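Scarecrow-like protein 3 (Arabidopsis thaliana, PDB 6KPB) probably regulates transcription in plant development as a GRAS-family protein that forms a homodimer and binds zinc finger proteins such as JACKDAW (IDD10). Local coordinates at residues L104-L109 / G114-L119; A182-F187 / I217-K222; F140-I145 / I390-M395; S333-I338 / K344-T349; L61-H66 / N76-Q81. All coordinates share one frame; numbering follows the deposited sequence.

Contact 1. Residues L104-L109 / G114-L119; sequences LANRIL and GLYKAL
Leu109 and Tyr116 mark the nearest approach of the two backbones, with their CA atoms 5.9 Å apart. The axes of the two short helical segments are inclined at 116° and approach to 10.2 Å. Leu109 carries most of the contact. Its CG lies anti to the backbone N (chi1 -165°), which spreads the two methyls toward the second helix. Leu109 CD1 touches Leu115 CD2 at 3.8 Å, and these two side chains are roughly perpendicular. Leu109 CD2 meets Leu119 CD2 at 3.6 Å. The same methyl and CG sit at the edge of the Tyr116 ring, where Leu109 CD2 is 3.9 Å from Tyr116 CD1. The carbonyl O of Leu109 lies 3.5 Å from Tyr116 CB. Asn106 ND2 also comes to the ring edge, 4.0 Å from Tyr116 CE1, with its amide plane nearly perpendicular to the ring. With an alanine in place of Leu109, Leu115 and Leu119 would probably lose their shared partner, and the edge of the Tyr116 ring its neighbour. Leu119 of the second subunit also packs on Leu109, and Asn76 OD1 of that subunit accepts a hydrogen bond from Leu115 N. Two consecutive helices, 92-109 and 113-118, are thus packed steeply across a short turn, in the predicted leucine repeat I, at the homodimer contact.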
# COMPACT_ATOMS: atom_id res chain seq x y z
N LEU A 104 17.79 0.80 -6.74
CA LEU A 104 18.47 0.34 -7.95
C LEU A 104 17.56 -0.55 -8.78
O LEU A 104 17.51 -0.43 -10.01
CB LEU A 104 19.76 -0.39 -7.59
CG LEU A 104 20.95 0.46 -7.17
CD1 LEU A 104 22.14 -0.42 -6.80
CD2 LEU A 104 21.33 1.42 -8.29
N ALA A 105 16.84 -1.46 -8.13
CA ALA A 105 15.92 -2.34 -8.85
C ALA A 105 14.79 -1.55 -9.49
O ALA A 105 14.30 -1.92 -10.56
CB ALA A 105 15.37 -3.41 -7.91
N ASN A 106 14.36 -0.45 -8.86
CA ASN A 106 13.34 0.39 -9.47
C ASN A 106 13.87 1.09 -10.71
O ASN A 106 13.13 1.26 -11.69
CB ASN A 106 12.83 1.41 -8.45
CG ASN A 106 11.33 1.31 -8.21
OD1 ASN A 106 10.87 0.48 -7.43
ND2 ASN A 106 10.57 2.16 -8.89
N ARG A 107 15.14 1.49 -10.70
CA ARG A 107 15.70 2.21 -11.84
C ARG A 107 15.77 1.31 -13.07
O ARG A 107 15.36 1.71 -14.17
CB ARG A 107 17.09 2.75 -11.49
CG ARG A 107 17.71 3.57 -12.61
CD ARG A 107 19.08 4.10 -12.23
NE ARG A 107 19.60 5.00 -13.25
CZ ARG A 107 19.36 6.31 -13.29
NH1 ARG A 107 18.60 6.87 -12.36
NH2 ARG A 107 19.87 7.05 -14.27
N ILE A 108 16.30 0.09 -12.91
CA ILE A 108 16.37 -0.82 -14.04
C ILE A 108 14.99 -1.28 -14.48
O ILE A 108 14.80 -1.69 -15.63
CB ILE A 108 17.25 -2.05 -13.72
CG1 ILE A 108 16.54 -2.97 -12.74
CG2 ILE A 108 18.56 -1.61 -13.15
CD1 ILE A 108 17.48 -3.94 -12.07
N LEU A 109 14.00 -1.23 -13.58
CA LEU A 109 12.63 -1.50 -13.98
C LEU A 109 12.12 -0.43 -14.94
O LEU A 109 11.33 -0.73 -15.84
CB LEU A 109 11.73 -1.60 -12.75
CG LEU A 109 10.35 -2.22 -12.97
CD1 LEU A 109 10.48 -3.64 -13.48
CD2 LEU A 109 9.54 -2.19 -11.68
N GLY A 114 7.11 -0.49 -20.76
CA GLY A 114 5.92 -1.32 -20.83
C GLY A 114 5.74 -2.18 -19.60
O GLY A 114 4.65 -2.26 -19.03
N LEU A 115 6.82 -2.84 -19.16
CA LEU A 115 6.75 -3.64 -17.95
C LEU A 115 6.52 -2.77 -16.72
O LEU A 115 5.75 -3.14 -15.83
CB LEU A 115 8.04 -4.46 -17.80
CG LEU A 115 8.27 -5.14 -16.44
CD1 LEU A 115 7.12 -6.06 -16.08
CD2 LEU A 115 9.59 -5.89 -16.45
N TYR A 116 7.18 -1.61 -16.66
CA TYR A 116 7.03 -0.73 -15.50
C TYR A 116 5.60 -0.23 -15.37
O TYR A 116 5.01 -0.26 -14.28
CB TYR A 116 8.02 0.43 -15.60
CG TYR A 116 7.88 1.45 -14.49
CD1 TYR A 116 8.48 1.25 -13.25
CD2 TYR A 116 7.14 2.61 -14.67
CE1 TYR A 116 8.36 2.17 -12.24
CE2 TYR A 116 7.01 3.54 -13.66
CZ TYR A 116 7.62 3.32 -12.45
OH TYR A 116 7.49 4.25 -11.44
N LYS A 117 5.02 0.24 -16.45
CA LYS A 117 3.65 0.73 -16.41
C LYS A 117 2.67 -0.39 -16.09
O LYS A 117 1.76 -0.21 -15.27
CB LYS A 117 3.28 1.39 -17.74
CG LYS A 117 4.06 2.64 -18.08
CD LYS A 117 3.68 3.12 -19.47
CE LYS A 117 4.75 4.04 -20.04
NZ LYS A 117 4.41 4.46 -21.43
N ALA A 118 2.83 -1.52 -16.76
CA ALA A 118 1.92 -2.64 -16.53
C ALA A 118 1.92 -3.07 -15.06
O ALA A 118 0.88 -3.51 -14.55
CB ALA A 118 2.30 -3.82 -17.43
N LEU A 119 3.05 -2.94 -14.37
CA LEU A 119 3.11 -3.27 -12.95
C LEU A 119 2.23 -2.35 -12.11
O LEU A 119 1.97 -2.66 -10.94
CB LEU A 119 4.55 -3.20 -12.44
CG LEU A 119 5.27 -4.49 -12.08
CD1 LEU A 119 5.54 -5.33 -13.31
CD2 LEU A 119 6.57 -4.20 -11.35

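Contact 2. Residues A182-F187 / I217-K222; sequences ALLQAF and IEEAEK
Leu184 overlaps the side of helix 206-223 with both of its methyls, spread over Ala220 and Glu219. The helices belong to the Rossmann-like alpha/beta core of the GRAS domain. Helix 178-189 joins strand 166-171 to strand 196-203, and helix 206-223 joins strand 196-203 to strand 227-233. These strands pair in parallel, which makes two successive beta-alpha-beta crossovers. The contact packs the two crossover helices side by side.

The nearest backbones are those of Leu184 and Ala220, with CA atoms 6.9 Å apart. The touch itself is light and wholly apolar. It buries only 123 Å², counting both sides. Leu184 points toward the other helix. Its first torsion is off a staggered position (chi1 -92°) and its second is extended, and together they set the two methyls against neighbouring residues of helix 206-223. One branch, Leu184 CD1, comes to 4.4 Å from CB of Glu219. Only the aliphatic base of that glutamate takes part, and its carboxylate lies farther from the leucine.

On the sheet side, strands complete the packing. Leu184 also rests on Leu197 of strand 196-203 and on Ile225. Ala220 rests on Phe227 of strand 227-233. Within the second helix, Lys222 NZ and Glu218 OE2 form a long salt bridge one turn apart, separate from the leucine. The other branch of the leucine faces the alanine, with Leu184 CD2 4.2 Å from Ala220 CB.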
# COMPACT_ATOMS: atom_id res chain seq x y z
N ALA A 182 5.67 28.81 18.53
CA ALA A 182 6.69 29.50 19.31
C ALA A 182 6.79 30.97 18.91
O ALA A 182 6.93 31.84 19.77
CB ALA A 182 8.03 28.80 19.15
N LEU A 183 6.74 31.25 17.61
CA LEU A 183 6.83 32.64 17.15
C LEU A 183 5.65 33.46 17.64
O LEU A 183 5.79 34.67 17.87
CB LEU A 183 6.92 32.69 15.63
CG LEU A 183 7.24 34.07 15.03
CD1 LEU A 183 8.58 34.55 15.55
CD2 LEU A 183 7.23 34.03 13.51
N LEU A 184 4.48 32.84 17.80
CA LEU A 184 3.33 33.54 18.35
C LEU A 184 3.61 34.02 19.77
O LEU A 184 3.39 35.20 20.09
CB LEU A 184 2.10 32.63 18.33
CG LEU A 184 1.19 32.71 17.10
CD1 LEU A 184 0.20 31.56 17.10
CD2 LEU A 184 0.46 34.04 17.08
N GLN A 185 4.10 33.13 20.63
CA GLN A 185 4.41 33.51 22.00
C GLN A 185 5.51 34.56 22.05
O GLN A 185 5.46 35.49 22.86
CB GLN A 185 4.81 32.27 22.81
CG GLN A 185 5.36 32.58 24.19
CD GLN A 185 4.33 33.21 25.11
OE1 GLN A 185 3.51 32.52 25.71
NE2 GLN A 185 4.38 34.54 25.23
N ALA A 186 6.52 34.42 21.18
CA ALA A 186 7.63 35.36 21.19
C ALA A 186 7.19 36.75 20.74
O ALA A 186 7.60 37.76 21.33
CB ALA A 186 8.76 34.84 20.29
N PHE A 187 6.35 36.82 19.71
CA PHE A 187 5.77 38.10 19.31
C PHE A 187 4.97 38.73 20.44
O PHE A 187 5.02 39.94 20.65
CB PHE A 187 4.88 37.92 18.08
CG PHE A 187 5.58 38.18 16.77
CD1 PHE A 187 6.48 39.23 16.65
CD2 PHE A 187 5.33 37.39 15.66
CE1 PHE A 187 7.12 39.48 15.45
CE2 PHE A 187 5.96 37.64 14.46
CZ PHE A 187 6.86 38.68 14.35
N ILE A 217 -4.97 29.28 15.42
CA ILE A 217 -6.04 30.16 15.88
C ILE A 217 -6.32 29.93 17.36
O ILE A 217 -6.56 30.87 18.12
CB ILE A 217 -7.31 29.95 15.03
CG1 ILE A 217 -7.05 30.33 13.57
CG2 ILE A 217 -8.47 30.77 15.58
CD1 ILE A 217 -8.27 30.17 12.68
N GLU A 218 -6.27 28.67 17.80
CA GLU A 218 -6.52 28.35 19.20
C GLU A 218 -5.48 29.00 20.11
O GLU A 218 -5.82 29.53 21.17
CB GLU A 218 -6.54 26.84 19.40
CG GLU A 218 -6.99 26.40 20.78
CD GLU A 218 -6.83 24.90 20.99
OE1 GLU A 218 -5.87 24.33 20.44
OE2 GLU A 218 -7.67 24.30 21.69
N GLU A 219 -4.21 28.97 19.70
CA GLU A 219 -3.17 29.57 20.52
C GLU A 219 -3.23 31.09 20.46
O GLU A 219 -3.07 31.76 21.49
CB GLU A 219 -1.79 29.07 20.08
CG GLU A 219 -0.64 29.50 20.98
CD GLU A 219 -0.69 28.86 22.36
OE1 GLU A 219 -1.39 27.84 22.52
OE2 GLU A 219 -0.03 29.39 23.28
N ALA A 220 -3.46 31.65 19.27
CA ALA A 220 -3.54 33.10 19.14
C ALA A 220 -4.72 33.66 19.93
O ALA A 220 -4.63 34.75 20.50
CB ALA A 220 -3.64 33.49 17.67
N GLU A 221 -5.84 32.93 19.96
CA GLU A 221 -6.98 33.36 20.76
C GLU A 221 -6.64 33.34 22.25
O GLU A 221 -7.10 34.20 23.01
CB GLU A 221 -8.19 32.47 20.47
N LYS A 222 -5.84 32.36 22.68
CA LYS A 222 -5.40 32.33 24.07
C LYS A 222 -4.37 33.43 24.34
O LYS A 222 -4.37 34.04 25.41
CB LYS A 222 -4.81 30.96 24.42
CG LYS A 222 -5.82 29.83 24.46
CD LYS A 222 -5.13 28.49 24.62
CE LYS A 222 -6.12 27.34 24.58
NZ LYS A 222 -5.44 26.03 24.42

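Contact 3. Residues F140-I145 / I390-M395; sequences FEMFPI and IKVEKM
Val392 works as a fork between Met142 and Phe143. Val392 CG1 is anti to the backbone N (chi1 169°) and meets CE1 of Phe143 at 3.9 Å. The other methyl, Val392 CG2, meets SD of Met142 at 4.1 Å. Each partner runs past the valine in the opposite direction. The backbones stay well apart, with 9.1 Å between the CA atoms of Met142 and Val392.

Met142 reaches across with an extended middle. The bend comes at the last torsion (chi3 75°), which turns CE aside and leaves the sulfur as the atom nearest the valine. Phe143 has its CG anti to the carbonyl carbon and beside the backbone N, which turns CE1 toward Val392. The methyl CG1 approaches this ring obliquely.

The end of helix 129-142, leading into helix 145-160 of the alpha/beta core, here meets helix 387-406, which probably belongs to the helical cap of the GRAS domain. Met142 is in the last turn of helix 129-142. Phe143 is the first residue to leave helical geometry, and Pro144 is the N-cap of helix 145-160. Val392 lies where a wider pi-type turn begins. Leu378 of helix 360-381 touches both Met142 and Phe143, and Leu138 covers Val392. The rings of Phe143 and Phe139 meet with their planes at about 40°. One residue further along, Glu393 faces elsewhere: its OE1 forms a salt bridge to Arg95 NE and its OE2 another to Arg389 NE.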
# COMPACT_ATOMS: atom_id res chain seq x y z
N PHE A 140 10.34 15.28 13.38
CA PHE A 140 10.45 16.46 14.24
C PHE A 140 10.91 16.10 15.64
O PHE A 140 11.62 16.89 16.28
CB PHE A 140 9.10 17.18 14.28
CG PHE A 140 9.05 18.33 15.24
CD1 PHE A 140 9.52 19.58 14.88
CD2 PHE A 140 8.53 18.17 16.52
CE1 PHE A 140 9.47 20.65 15.76
CE2 PHE A 140 8.48 19.22 17.41
CZ PHE A 140 8.95 20.47 17.03
N GLU A 141 10.53 14.93 16.15
CA GLU A 141 10.81 14.56 17.53
C GLU A 141 12.03 13.67 17.69
O GLU A 141 12.71 13.75 18.72
CB GLU A 141 9.60 13.86 18.15
CG GLU A 141 8.33 14.69 18.12
CD GLU A 141 7.46 14.48 19.35
OE1 GLU A 141 7.37 15.41 20.18
OE2 GLU A 141 6.88 13.38 19.49
N MET A 142 12.34 12.82 16.71
CA MET A 142 13.50 11.95 16.81
C MET A 142 14.79 12.61 16.33
O MET A 142 15.88 12.13 16.67
CB MET A 142 13.26 10.65 16.02
CG MET A 142 12.01 9.90 16.44
SD MET A 142 11.69 8.44 15.45
CE MET A 142 12.93 7.32 16.10
N PHE A 143 14.69 13.70 15.57
CA PHE A 143 15.84 14.44 15.11
C PHE A 143 15.74 15.90 15.55
O PHE A 143 14.63 16.43 15.68
CB PHE A 143 15.97 14.39 13.58
CG PHE A 143 16.27 13.02 13.05
CD1 PHE A 143 15.25 12.12 12.77
CD2 PHE A 143 17.58 12.62 12.83
CE1 PHE A 143 15.53 10.86 12.28
CE2 PHE A 143 17.87 11.36 12.34
CZ PHE A 143 16.84 10.48 12.07
N PRO A 144 16.87 16.56 15.80
CA PRO A 144 16.85 17.98 16.16
C PRO A 144 16.91 18.94 14.97
O PRO A 144 17.08 20.14 15.19
CB PRO A 144 18.13 18.11 17.00
CG PRO A 144 19.07 17.16 16.34
CD PRO A 144 18.23 16.00 15.84
N ILE A 145 16.77 18.44 13.75
CA ILE A 145 16.96 19.27 12.56
C ILE A 145 15.94 20.41 12.54
O ILE A 145 16.29 21.58 12.42
CB ILE A 145 16.87 18.42 11.28
CG1 ILE A 145 17.86 17.25 11.34
CG2 ILE A 145 17.09 19.29 10.06
CD1 ILE A 145 19.30 17.67 11.53
N ILE A 390 11.66 2.50 11.85
CA ILE A 390 11.44 1.92 10.53
C ILE A 390 10.60 2.85 9.67
O ILE A 390 10.88 3.03 8.47
CB ILE A 390 10.80 0.53 10.65
CG1 ILE A 390 11.72 -0.41 11.45
CG2 ILE A 390 10.52 -0.05 9.28
CD1 ILE A 390 11.22 -1.84 11.51
N LYS A 391 9.57 3.47 10.26
CA LYS A 391 8.74 4.41 9.51
C LYS A 391 9.58 5.55 8.95
O LYS A 391 9.47 5.91 7.77
CB LYS A 391 7.62 4.96 10.39
CG LYS A 391 6.46 4.02 10.61
CD LYS A 391 5.16 4.80 10.75
CE LYS A 391 4.14 4.05 11.59
NZ LYS A 391 4.59 3.95 13.01
N VAL A 392 10.43 6.15 9.79
CA VAL A 392 11.29 7.24 9.33
C VAL A 392 12.26 6.74 8.27
O VAL A 392 12.44 7.36 7.22
CB VAL A 392 12.03 7.87 10.53
CG1 VAL A 392 13.12 8.82 10.04
CG2 VAL A 392 11.04 8.61 11.43
N GLU A 393 12.89 5.58 8.53
CA GLU A 393 13.88 5.06 7.59
C GLU A 393 13.25 4.73 6.24
O GLU A 393 13.88 4.93 5.20
CB GLU A 393 14.56 3.83 8.19
CG GLU A 393 15.55 4.16 9.30
CD GLU A 393 16.02 2.93 10.05
OE1 GLU A 393 15.38 1.86 9.92
OE2 GLU A 393 17.03 3.03 10.78
N LYS A 394 12.01 4.23 6.24
CA LYS A 394 11.35 3.86 4.99
C LYS A 394 10.62 5.04 4.35
O LYS A 394 10.91 5.41 3.20
CB LYS A 394 10.37 2.75 5.23
CG LYS A 394 9.25 2.74 4.24
CD LYS A 394 8.91 1.36 3.78
CE LYS A 394 8.83 1.34 2.27
NZ LYS A 394 7.96 0.25 1.79
N MET A 395 9.67 5.64 5.06
CA MET A 395 8.78 6.62 4.45
C MET A 395 9.48 7.94 4.13
O MET A 395 8.98 8.70 3.30
CB MET A 395 7.57 6.88 5.35
CG MET A 395 6.71 5.65 5.60
SD MET A 395 5.14 6.04 6.39
CE MET A 395 4.41 4.40 6.48

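Contact 4. Residues S333-I338 / K344-T349; sequences SFLNAI and KVMVVT
The Phe334 ring has CG1 of Ile338 over one face, 4.2 Å above the plane and offset toward the rim. Phe263 stacks with this ring as well. The same isoleucine presents a different branch to the strand: Ile338 CG2 lies 3.9 Å from SD of Met346. One side chain therefore links the ring within helix 330-340 to the sheet. The CA atoms of Ile338 and Met346 are 8.7 Å apart, the nearest pair of the two segments.

Met346 is the central side chain. Its CG is anti to the backbone N (chi1 177°), and chi2 is also extended, which projects the sulfur straight out from the strand. The chain then bends at chi3 (67°) and carries CE over to Leu335. Met346 CE is 4.2 Å from CD2 of Leu335. The methionine thus lies against two residues set one turn apart on the helix, and it crosses each of them at about a right angle. All three side chains are buried.

The motif is a beta-alpha-beta crossover of the Rossmann-like core. Strand 251-257 and strand 345-351 pair in parallel, and helix 330-340 comes between them in the chain. Residues 267-326, part of this connection, are not modelled, so the crossover is seen with a piece of its link missing. Ile426 of helix 419-428 packs on both Met346 and Leu335, so a second helix closes the apolar group. The neighbouring Val345 and Val347 turn to the other face of the sheet and pack on helix 145-160.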
# COMPACT_ATOMS: atom_id res chain seq x y z
N SER A 333 13.45 31.60 -11.57
CA SER A 333 12.16 32.28 -11.70
C SER A 333 11.44 32.36 -10.36
O SER A 333 10.81 33.37 -10.05
CB SER A 333 11.29 31.58 -12.74
OG SER A 333 10.53 30.54 -12.15
N PHE A 334 11.52 31.29 -9.56
CA PHE A 334 10.85 31.30 -8.27
C PHE A 334 11.52 32.27 -7.30
O PHE A 334 10.85 33.04 -6.61
CB PHE A 334 10.81 29.89 -7.68
CG PHE A 334 9.94 29.76 -6.47
CD1 PHE A 334 8.58 29.99 -6.55
CD2 PHE A 334 10.48 29.43 -5.24
CE1 PHE A 334 7.77 29.88 -5.44
CE2 PHE A 334 9.68 29.32 -4.12
CZ PHE A 334 8.32 29.54 -4.22
N LEU A 335 12.86 32.25 -7.25
CA LEU A 335 13.57 33.18 -6.38
C LEU A 335 13.35 34.62 -6.81
O LEU A 335 13.22 35.52 -5.97
CB LEU A 335 15.06 32.84 -6.35
CG LEU A 335 15.43 31.53 -5.66
CD1 LEU A 335 16.92 31.24 -5.83
CD2 LEU A 335 15.05 31.58 -4.19
N ASN A 336 13.31 34.87 -8.12
CA ASN A 336 13.00 36.21 -8.60
C ASN A 336 11.56 36.59 -8.29
O ASN A 336 11.27 37.75 -7.97
CB ASN A 336 13.26 36.31 -10.11
CG ASN A 336 12.76 37.61 -10.70
OD1 ASN A 336 13.41 38.65 -10.62
ND2 ASN A 336 11.58 37.56 -11.31
N ALA A 337 10.64 35.63 -8.38
CA ALA A 337 9.26 35.89 -7.98
C ALA A 337 9.17 36.23 -6.50
O ALA A 337 8.44 37.14 -6.11
CB ALA A 337 8.38 34.68 -8.30
N ILE A 338 9.93 35.51 -5.66
CA ILE A 338 10.01 35.86 -4.25
C ILE A 338 10.63 37.24 -4.08
O ILE A 338 10.17 38.05 -3.27
CB ILE A 338 10.78 34.79 -3.47
CG1 ILE A 338 10.05 33.45 -3.53
CG2 ILE A 338 10.99 35.23 -2.02
CD1 ILE A 338 8.63 33.50 -3.02
N LYS A 344 11.10 41.15 3.76
CA LYS A 344 12.11 41.74 4.63
C LYS A 344 13.17 40.72 5.01
O LYS A 344 14.32 41.09 5.29
CB LYS A 344 11.46 42.32 5.88
CG LYS A 344 11.90 43.74 6.19
CD LYS A 344 11.21 44.28 7.42
CE LYS A 344 11.87 45.56 7.89
NZ LYS A 344 11.19 46.14 9.08
N VAL A 345 12.82 39.44 5.02
CA VAL A 345 13.78 38.37 5.24
C VAL A 345 13.25 37.09 4.59
O VAL A 345 12.04 36.83 4.62
CB VAL A 345 14.09 38.16 6.74
CG1 VAL A 345 12.88 37.59 7.48
CG2 VAL A 345 15.30 37.26 6.93
N MET A 346 14.15 36.32 3.99
CA MET A 346 13.84 34.97 3.53
C MET A 346 14.77 34.01 4.25
O MET A 346 15.99 34.19 4.24
CB MET A 346 14.01 34.83 2.02
CG MET A 346 13.77 33.41 1.52
SD MET A 346 13.84 33.26 -0.28
CE MET A 346 15.57 33.60 -0.59
N VAL A 347 14.20 32.99 4.87
CA VAL A 347 14.96 31.98 5.61
C VAL A 347 14.86 30.67 4.85
O VAL A 347 13.76 30.23 4.49
CB VAL A 347 14.47 31.85 7.06
CG1 VAL A 347 14.79 33.13 7.83
CG2 VAL A 347 12.98 31.58 7.11
N VAL A 348 16.01 30.05 4.60
CA VAL A 348 16.10 28.86 3.77
C VAL A 348 16.74 27.74 4.58
O VAL A 348 17.85 27.91 5.12
CB VAL A 348 16.91 29.12 2.48
CG1 VAL A 348 17.00 27.85 1.66
CG2 VAL A 348 16.28 30.25 1.68
N THR A 349 16.05 26.61 4.68
CA THR A 349 16.59 25.39 5.26
C THR A 349 16.65 24.34 4.17
O THR A 349 15.63 24.01 3.56
CB THR A 349 15.75 24.91 6.44
OG1 THR A 349 15.74 25.90 7.47
CG2 THR A 349 16.31 23.61 7.00

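Contact 5. Residues L61-H66 / N76-Q81; sequences LTCANH and NAALEQ
This is a close helix-to-helix contact through small side chains, Cys63 and Ala78, between the first two helices of the helical cap. The CA atoms of this pair are only 5.5 Å apart. Cys63 CB and Ala78 CB touch at 3.7 Å. Ala78 CB also comes to 4.0 Å from Cys63 CA, so the alanine methyl rests nearly on the opposite backbone.

Cys63 SG is anti to the backbone N (chi1 174°). This carries it past Ala78 to Leu79. Leu79 brings its CD2 methyl to the sulfur, with Leu79 CD2 at 3.7 Å from Cys63 SG. Leu79 CG is a little farther from Cys63 SG, at 4.0 Å.

Helix 49-69 and helix 72-85 run roughly antiparallel and form a helical hairpin, in the region probably corresponding to leucine repeat I. The small residues at the crossing let the backbones come this near. His66 ND1 makes a weak hydrogen bond to Asn74 O near the hairpin turn. Leu79 also packs on Ala105 and Ile108 of helix 92-109. Gly114 of the second subunit packs on Asn76, Leu79 and Glu80.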
# COMPACT_ATOMS: atom_id res chain seq x y z
N LEU A 61 27.88 -0.75 -5.51
CA LEU A 61 28.65 -0.13 -6.59
C LEU A 61 28.71 -1.04 -7.81
O LEU A 61 28.58 -0.57 -8.95
CB LEU A 61 30.05 0.21 -6.11
CG LEU A 61 30.26 1.53 -5.34
CD1 LEU A 61 29.76 1.42 -3.91
CD2 LEU A 61 31.72 1.93 -5.38
N THR A 62 28.89 -2.34 -7.60
CA THR A 62 28.96 -3.28 -8.71
C THR A 62 27.64 -3.30 -9.48
O THR A 62 27.62 -3.14 -10.71
CB THR A 62 29.30 -4.68 -8.21
OG1 THR A 62 30.35 -4.60 -7.24
CG2 THR A 62 29.74 -5.56 -9.37
N CYS A 63 26.53 -3.50 -8.77
CA CYS A 63 25.22 -3.50 -9.41
C CYS A 63 24.98 -2.22 -10.19
O CYS A 63 24.51 -2.25 -11.33
CB CYS A 63 24.12 -3.71 -8.37
SG CYS A 63 22.44 -3.55 -9.01
N ALA A 64 25.32 -1.07 -9.59
CA ALA A 64 25.12 0.21 -10.26
C ALA A 64 25.89 0.27 -11.58
O ALA A 64 25.40 0.84 -12.56
CB ALA A 64 25.53 1.36 -9.35
N ASN A 65 27.10 -0.29 -11.61
CA ASN A 65 27.84 -0.36 -12.86
C ASN A 65 27.11 -1.23 -13.88
O ASN A 65 27.00 -0.85 -15.06
CB ASN A 65 29.25 -0.90 -12.61
CG ASN A 65 30.24 0.21 -12.29
OD1 ASN A 65 30.11 1.33 -12.78
ND2 ASN A 65 31.24 -0.11 -11.48
N HIS A 66 26.59 -2.38 -13.45
CA HIS A 66 25.80 -3.21 -14.35
C HIS A 66 24.53 -2.49 -14.79
O HIS A 66 24.07 -2.69 -15.92
CB HIS A 66 25.45 -4.53 -13.67
CG HIS A 66 26.64 -5.42 -13.44
ND1 HIS A 66 26.61 -6.48 -12.56
CD2 HIS A 66 27.88 -5.40 -13.97
CE1 HIS A 66 27.79 -7.08 -12.57
NE2 HIS A 66 28.58 -6.44 -13.41
N ASN A 76 20.77 -8.49 -12.28
CA ASN A 76 19.88 -9.37 -11.53
C ASN A 76 20.66 -10.24 -10.56
O ASN A 76 20.22 -10.46 -9.42
CB ASN A 76 19.07 -10.24 -12.50
CG ASN A 76 18.34 -11.36 -11.79
OD1 ASN A 76 17.24 -11.17 -11.27
ND2 ASN A 76 18.95 -12.54 -11.78
N ALA A 77 21.81 -10.76 -10.98
CA ALA A 77 22.63 -11.58 -10.09
C ALA A 77 23.12 -10.78 -8.90
O ALA A 77 23.15 -11.27 -7.77
CB ALA A 77 23.80 -12.19 -10.86
N ALA A 78 23.52 -9.52 -9.13
CA ALA A 78 23.93 -8.66 -8.03
C ALA A 78 22.76 -8.35 -7.10
O ALA A 78 22.93 -8.28 -5.88
CB ALA A 78 24.55 -7.37 -8.57
N LEU A 79 21.57 -8.16 -7.67
CA LEU A 79 20.39 -7.90 -6.84
C LEU A 79 20.00 -9.12 -6.03
O LEU A 79 19.52 -8.99 -4.89
CB LEU A 79 19.23 -7.44 -7.72
CG LEU A 79 19.35 -6.05 -8.36
CD1 LEU A 79 18.13 -5.74 -9.21
CD2 LEU A 79 19.55 -4.99 -7.30
N GLU A 80 20.19 -10.32 -6.59
CA GLU A 80 19.90 -11.54 -5.85
C GLU A 80 20.75 -11.64 -4.59
O GLU A 80 20.25 -12.02 -3.52
CB GLU A 80 20.12 -12.76 -6.75
CG GLU A 80 19.97 -14.11 -6.05
CD GLU A 80 18.57 -14.67 -6.17
OE1 GLU A 80 18.03 -15.14 -5.15
OE2 GLU A 80 18.01 -14.65 -7.29
N GLN A 81 22.03 -11.30 -4.69
CA GLN A 81 22.90 -11.33 -3.52
C GLN A 81 22.48 -10.30 -2.49
O GLN A 81 22.48 -10.59 -1.28
CB GLN A 81 24.35 -11.10 -3.95
CG GLN A 81 24.88 -12.07 -4.98
CD GLN A 81 26.11 -12.81 -4.51
OE1 GLN A 81 26.17 -13.28 -3.38
NE2 GLN A 81 27.11 -12.90 -5.38

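In the fold
From the N terminus, contact 5 closes first, pairing helix 49-69 with helix 72-85. Contact 1 follows in series and folds the end of helix 92-109 onto helix 113-118. The two touch through Leu79 with Ala105 and Ile108, and Cys63 with Leu104. Both also meet the second subunit. Contact 3 then opens at 140-145 and closes at 390-395, a loop that takes in the parallel strands of the core. Contacts 2 and 4 nest inside it, one after the other. Contact 2 joins neighbouring crossover helices, and contact 4 lays a helix on the sheet. Contact 3 ties this core to the cap. Contacts 2 and 5 lie farthest apart, with centres about 54 Å from each other.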